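PDB 5FR8: probable TonB-dependent siderophore receptor PirA from Acinetobacter baumannii, which probably takes part in the first step of iron uptake by binding iron-chelating siderophores, possibly ferric enterobactin, at the outer membrane. Local coordinates for residues A[593-603]-A[619-630]. Numbering follows the deposited sequence.
Sequences DIRWTNNFTYM and PIYTINSIFDYD. With C8E ((hydroxyethyloxy)tri(ethyloxy)octane), chain C.
NH1 of R595 is gripped by two oxygens: it bonds to the carbonyl of G592 and, at 3.3 Å, makes a salt bridge to OD2 of D630, which it meets from above the carboxylate plane. The bend at chi3 (-50°) turns the guanidinium back over the neighbouring strand, so that its NH2 comes beside CB of D628, whose OD1 bonds to N638. On the face of the sheet that carries R595 and D628, N599 and N624 lie side by side with their amide planes 46° apart, and ND2 of N624 donates to OD1 of N599 at 3.2 Å. Their remaining amide ends are held too, ND2 of N599 by the carbonyl of R64 and OD1 of N624 by the hydroxyl of T642. The pair belongs to two antiparallel strands of the transmembrane beta-barrel characteristic of TonB-dependent receptors, and this face looks inward at the plug, where OG1 of T601 also takes the backbone N-H of G67. Backbone bonds such as R595 N to D628 O at 2.8 Å join the strands, slackening at T601 and T622. W596, F600 and F627 face outward. F627 brings its CD1 and CE1 over one face of the W596 indole, its plane tilted 35° from the five-membered ring in an oblique pairing, while C11 of the detergent C8E lies over the opposite face. The detergent's C2 reaches the edge of F600, and its O12 accepts a weak bond from ND2 of N598, whose OD1 takes another weak one from OG of S625.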
loop_
_atom_site.group_PDB
_atom_site.type_symbol
_atom_site.label_atom_id
_atom_site.label_comp_id
_atom_site.label_asym_id
_atom_site.label_seq_id
_atom_site.Cartn_x
_atom_site.Cartn_y
_atom_site.Cartn_z
ATOM N N ASP A 593 -12.978 -32.289 -6.396
ATOM C CA ASP A 593 -11.751 -32.229 -7.215
ATOM C C ASP A 593 -11.730 -31.011 -8.121
ATOM O O ASP A 593 -10.673 -30.450 -8.357
ATOM C CB ASP A 593 -11.589 -33.481 -8.096
ATOM C CG ASP A 593 -11.262 -34.760 -7.299
ATOM O OD1 ASP A 593 -10.863 -34.691 -6.117
ATOM O OD2 ASP A 593 -11.390 -35.851 -7.890
ATOM N N ILE A 594 -12.897 -30.616 -8.627
ATOM C CA ILE A 594 -13.044 -29.411 -9.455
ATOM C C ILE A 594 -13.574 -28.234 -8.621
ATOM O O ILE A 594 -14.578 -28.381 -7.921
ATOM C CB ILE A 594 -14.092 -29.605 -10.594
ATOM C CG1 ILE A 594 -13.717 -30.742 -11.574
ATOM C CG2 ILE A 594 -14.295 -28.287 -11.324
ATOM C CD1 ILE A 594 -12.673 -30.374 -12.606
ATOM N N ARG A 595 -12.952 -27.060 -8.740
ATOM C CA ARG A 595 -13.386 -25.881 -7.977
ATOM C C ARG A 595 -13.195 -24.557 -8.705
ATOM O O ARG A 595 -12.282 -24.406 -9.526
ATOM C CB ARG A 595 -12.622 -25.780 -6.683
ATOM C CG ARG A 595 -12.806 -26.955 -5.751
ATOM C CD ARG A 595 -11.850 -26.839 -4.571
ATOM N NE ARG A 595 -10.464 -26.593 -4.981
ATOM C CZ ARG A 595 -9.662 -27.499 -5.547
ATOM N NH1 ARG A 595 -10.097 -28.732 -5.814
ATOM N NH2 ARG A 595 -8.406 -27.173 -5.843
ATOM N N TRP A 596 -14.061 -23.602 -8.361
ATOM C CA TRP A 596 -14.097 -22.281 -8.988
ATOM C C TRP A 596 -14.241 -21.177 -7.930
ATOM O O TRP A 596 -15.181 -21.172 -7.135
ATOM C CB TRP A 596 -15.281 -22.179 -9.982
ATOM C CG TRP A 596 -15.059 -22.818 -11.370
ATOM C CD1 TRP A 596 -14.267 -22.337 -12.389
ATOM C CD2 TRP A 596 -15.666 -24.028 -11.874
ATOM N NE1 TRP A 596 -14.338 -23.180 -13.482
ATOM C CE2 TRP A 596 -15.186 -24.224 -13.193
ATOM C CE3 TRP A 596 -16.568 -24.962 -11.339
ATOM C CZ2 TRP A 596 -15.573 -25.321 -13.978
ATOM C CZ3 TRP A 596 -16.956 -26.060 -12.129
ATOM C CH2 TRP A 596 -16.456 -26.222 -13.431
ATOM N N THR A 597 -13.324 -20.219 -7.945
ATOM C CA THR A 597 -13.465 -19.037 -7.102
ATOM C C THR A 597 -13.525 -17.812 -8.016
ATOM O O THR A 597 -12.566 -17.522 -8.729
ATOM C CB THR A 597 -12.294 -18.893 -6.093
ATOM O OG1 THR A 597 -12.124 -20.108 -5.358
ATOM C CG2 THR A 597 -12.541 -17.748 -5.096
ATOM N N ASN A 598 -14.671 -17.126 -8.009
ATOM C CA ASN A 598 -14.887 -15.909 -8.807
ATOM C C ASN A 598 -15.362 -14.724 -7.962
ATOM O O ASN A 598 -16.063 -14.875 -6.954
ATOM C CB ASN A 598 -15.940 -16.131 -9.901
ATOM C CG ASN A 598 -15.484 -17.086 -10.994
ATOM O OD1 ASN A 598 -14.357 -17.595 -10.963
ATOM N ND2 ASN A 598 -16.370 -17.338 -11.972
ATOM N N ASN A 599 -14.983 -13.530 -8.397
ATOM C CA ASN A 599 -15.558 -12.308 -7.863
ATOM C C ASN A 599 -15.701 -11.227 -8.937
ATOM O O ASN A 599 -15.138 -11.302 -10.047
ATOM C CB ASN A 599 -14.701 -11.773 -6.729
ATOM C CG ASN A 599 -13.364 -11.248 -7.203
ATOM O OD1 ASN A 599 -13.288 -10.207 -7.872
ATOM N ND2 ASN A 599 -12.292 -11.957 -6.849
ATOM N N PHE A 600 -16.444 -10.203 -8.570
ATOM C CA PHE A 600 -16.530 -9.019 -9.371
ATOM C C PHE A 600 -16.620 -7.865 -8.396
ATOM O O PHE A 600 -16.871 -8.056 -7.192
ATOM C CB PHE A 600 -17.748 -9.052 -10.273
ATOM C CG PHE A 600 -19.007 -8.525 -9.629
ATOM C CD1 PHE A 600 -19.298 -7.172 -9.646
ATOM C CD2 PHE A 600 -19.893 -9.386 -9.021
ATOM C CE1 PHE A 600 -20.427 -6.680 -9.054
ATOM C CE2 PHE A 600 -21.052 -8.905 -8.439
ATOM C CZ PHE A 600 -21.316 -7.546 -8.460
ATOM N N THR A 601 -16.386 -6.669 -8.922
ATOM C CA THR A 601 -16.396 -5.455 -8.135
ATOM C C THR A 601 -16.843 -4.410 -9.124
ATOM O O THR A 601 -16.307 -4.356 -10.231
ATOM C CB THR A 601 -14.975 -5.135 -7.592
ATOM O OG1 THR A 601 -14.523 -6.199 -6.729
ATOM C CG2 THR A 601 -14.969 -3.808 -6.834
ATOM N N TYR A 602 -17.828 -3.597 -8.760
ATOM C CA TYR A 602 -18.288 -2.534 -9.660
ATOM C C TYR A 602 -18.213 -1.238 -8.917
ATOM O O TYR A 602 -18.615 -1.159 -7.759
ATOM C CB TYR A 602 -19.716 -2.747 -10.103
ATOM C CG TYR A 602 -20.241 -1.627 -10.982
ATOM C CD1 TYR A 602 -19.865 -1.539 -12.316
ATOM C CD2 TYR A 602 -21.122 -0.664 -10.489
ATOM C CE1 TYR A 602 -20.344 -0.530 -13.133
ATOM C CE2 TYR A 602 -21.604 0.357 -11.300
ATOM C CZ TYR A 602 -21.213 0.416 -12.618
ATOM O OH TYR A 602 -21.674 1.420 -13.440
ATOM N N MET A 603 -17.701 -0.220 -9.584
ATOM C CA MET A 603 -17.289 1.007 -8.931
ATOM C C MET A 603 -18.183 2.119 -9.446
ATOM O O MET A 603 -18.018 2.596 -10.577
ATOM C CB MET A 603 -15.815 1.263 -9.263
ATOM C CG MET A 603 -15.051 2.127 -8.274
ATOM S SD MET A 603 -14.797 1.428 -6.632
ATOM C CE MET A 603 -13.673 0.071 -6.954
ATOM N N PRO A 619 -10.182 0.493 -12.596
ATOM C CA PRO A 619 -11.194 0.155 -13.581
ATOM C C PRO A 619 -12.587 0.319 -12.966
ATOM O O PRO A 619 -12.750 0.132 -11.785
ATOM C CB PRO A 619 -10.890 -1.317 -13.910
ATOM C CG PRO A 619 -9.468 -1.526 -13.505
ATOM C CD PRO A 619 -9.281 -0.636 -12.311
ATOM N N ILE A 620 -13.564 0.686 -13.775
ATOM C CA ILE A 620 -14.907 0.879 -13.301
ATOM C C ILE A 620 -15.496 -0.454 -12.842
ATOM O O ILE A 620 -16.287 -0.490 -11.884
ATOM C CB ILE A 620 -15.792 1.541 -14.377
ATOM C CG1 ILE A 620 -17.169 1.850 -13.808
ATOM C CG2 ILE A 620 -15.920 0.677 -15.620
ATOM C CD1 ILE A 620 -17.997 2.682 -14.752
ATOM N N TYR A 621 -15.106 -1.546 -13.511
ATOM C CA TYR A 621 -15.406 -2.893 -13.009
ATOM C C TYR A 621 -14.186 -3.810 -13.152
ATOM O O TYR A 621 -13.276 -3.566 -13.953
ATOM C CB TYR A 621 -16.632 -3.483 -13.690
ATOM C CG TYR A 621 -16.411 -4.012 -15.089
ATOM C CD1 TYR A 621 -15.847 -5.257 -15.305
ATOM C CD2 TYR A 621 -16.816 -3.285 -16.199
ATOM C CE1 TYR A 621 -15.653 -5.746 -16.592
ATOM C CE2 TYR A 621 -16.631 -3.765 -17.483
ATOM C CZ TYR A 621 -16.046 -4.994 -17.670
ATOM O OH TYR A 621 -15.878 -5.475 -18.952
ATOM N N THR A 622 -14.156 -4.851 -12.339
ATOM C CA THR A 622 -13.092 -5.829 -12.397
ATOM C C THR A 622 -13.632 -7.179 -12.011
ATOM O O THR A 622 -14.121 -7.327 -10.889
ATOM C CB THR A 622 -12.010 -5.516 -11.372
ATOM O OG1 THR A 622 -11.522 -4.188 -11.574
ATOM C CG2 THR A 622 -10.887 -6.500 -11.509
ATOM N N ILE A 623 -13.541 -8.148 -12.926
ATOM C CA ILE A 623 -14.030 -9.501 -12.677
ATOM C C ILE A 623 -12.864 -10.472 -12.587
ATOM O O ILE A 623 -11.938 -10.389 -13.382
ATOM C CB ILE A 623 -14.938 -9.971 -13.812
ATOM C CG1 ILE A 623 -16.189 -9.119 -13.852
ATOM C CG2 ILE A 623 -15.334 -11.430 -13.645
ATOM C CD1 ILE A 623 -16.982 -9.341 -15.104
ATOM N N ASN A 624 -12.906 -11.386 -11.615
ATOM C CA ASN A 624 -11.836 -12.366 -11.456
ATOM C C ASN A 624 -12.382 -13.774 -11.386
ATOM O O ASN A 624 -13.449 -14.007 -10.797
ATOM C CB ASN A 624 -11.036 -12.096 -10.191
ATOM C CG ASN A 624 -10.221 -10.830 -10.273
ATOM O OD1 ASN A 624 -9.069 -10.823 -10.739
ATOM N ND2 ASN A 624 -10.816 -9.735 -9.816
ATOM N N SER A 625 -11.654 -14.707 -11.999
ATOM C CA SER A 625 -11.996 -16.117 -11.921
ATOM C C SER A 625 -10.764 -16.935 -11.692
ATOM O O SER A 625 -9.799 -16.822 -12.440
ATOM C CB SER A 625 -12.639 -16.602 -13.215
ATOM O OG SER A 625 -12.708 -18.030 -13.262
ATOM N N ILE A 626 -10.800 -17.765 -10.664
ATOM C CA ILE A 626 -9.791 -18.796 -10.504
ATOM C C ILE A 626 -10.414 -20.219 -10.583
ATOM O O ILE A 626 -11.481 -20.484 -10.016
ATOM C CB ILE A 626 -8.975 -18.597 -9.199
ATOM C CG1 ILE A 626 -8.516 -17.134 -9.049
ATOM C CG2 ILE A 626 -7.755 -19.501 -9.222
ATOM C CD1 ILE A 626 -9.393 -16.241 -8.175
ATOM N N PHE A 627 -9.728 -21.119 -11.292
ATOM C CA PHE A 627 -10.197 -22.485 -11.530
ATOM C C PHE A 627 -9.134 -23.501 -11.106
ATOM O O PHE A 627 -7.947 -23.374 -11.439
ATOM C CB PHE A 627 -10.549 -22.661 -13.005
ATOM C CG PHE A 627 -10.708 -24.090 -13.461
ATOM C CD1 PHE A 627 -11.850 -24.807 -13.169
ATOM C CD2 PHE A 627 -9.741 -24.691 -14.250
ATOM C CE1 PHE A 627 -12.013 -26.109 -13.631
ATOM C CE2 PHE A 627 -9.887 -25.983 -14.709
ATOM C CZ PHE A 627 -11.028 -26.698 -14.400
ATOM N N ASP A 628 -9.581 -24.513 -10.368
ATOM C CA ASP A 628 -8.702 -25.559 -9.920
ATOM C C ASP A 628 -9.286 -26.929 -10.202
ATOM O O ASP A 628 -10.477 -27.170 -10.000
ATOM C CB ASP A 628 -8.425 -25.397 -8.433
ATOM C CG ASP A 628 -7.147 -24.658 -8.173
ATOM O OD1 ASP A 628 -6.058 -25.156 -8.563
ATOM O OD2 ASP A 628 -7.231 -23.565 -7.587
ATOM N N TYR A 629 -8.415 -27.820 -10.662
ATOM C CA TYR A 629 -8.780 -29.191 -11.010
ATOM C C TYR A 629 -7.617 -30.103 -10.601
ATOM O O TYR A 629 -6.509 -30.014 -11.154
ATOM C CB TYR A 629 -9.093 -29.266 -12.517
ATOM C CG TYR A 629 -9.503 -30.614 -13.067
ATOM C CD1 TYR A 629 -9.936 -31.643 -12.233
ATOM C CD2 TYR A 629 -9.505 -30.838 -14.442
ATOM C CE1 TYR A 629 -10.338 -32.859 -12.761
ATOM C CE2 TYR A 629 -9.903 -32.049 -14.980
ATOM C CZ TYR A 629 -10.324 -33.055 -14.139
ATOM O OH TYR A 629 -10.711 -34.263 -14.676
ATOM N N ASP A 630 -7.862 -30.938 -9.595
ATOM C CA ASP A 630 -6.889 -31.947 -9.183
ATOM C C ASP A 630 -7.130 -33.210 -10.010
ATOM O O ASP A 630 -8.099 -33.947 -9.775
ATOM C CB ASP A 630 -6.995 -32.253 -7.674
ATOM C CG ASP A 630 -6.752 -31.012 -6.774
ATOM O OD1 ASP A 630 -5.789 -30.240 -6.966
ATOM O OD2 ASP A 630 -7.545 -30.818 -5.846
HETATM C C1 C8E C . -21.886 -13.381 -7.747
HETATM C C2 C8E C . -20.604 -12.774 -8.341
HETATM C C3 C8E C . -19.663 -13.772 -9.055
HETATM C C4 C8E C . -18.964 -13.204 -10.309
HETATM C C5 C8E C . -18.520 -14.306 -11.300
HETATM C C6 C8E C . -19.693 -14.969 -12.038
HETATM C C7 C8E C . -19.264 -15.812 -13.244
HETATM C C8 C8E C . -19.767 -17.275 -13.199
HETATM O O9 C8E C . -18.799 -18.118 -13.883
HETATM C C10 C8E C . -18.747 -19.459 -13.344
HETATM C C11 C8E C . -17.777 -20.357 -14.140
HETATM O O12 C8E C . -16.515 -19.713 -14.391
HETATM C C13 C8E C . -15.777 -20.307 -15.501
HETATM C C14 C8E C . -14.309 -19.826 -15.503
HETATM O O15 C8E C . -13.621 -20.119 -16.733
HETATM C C16 C8E C . -13.683 -19.079 -17.751
HETATM C C17 C8E C . -14.094 -19.606 -19.165
HETATM O O18 C8E C . -13.904 -18.572 -20.152
HETATM C C19 C8E C . -12.493 -18.334 -20.447
HETATM C C20 C8E C . -12.172 -17.002 -21.176
HETATM O O21 C8E C . -10.973 -17.039 -22.020
#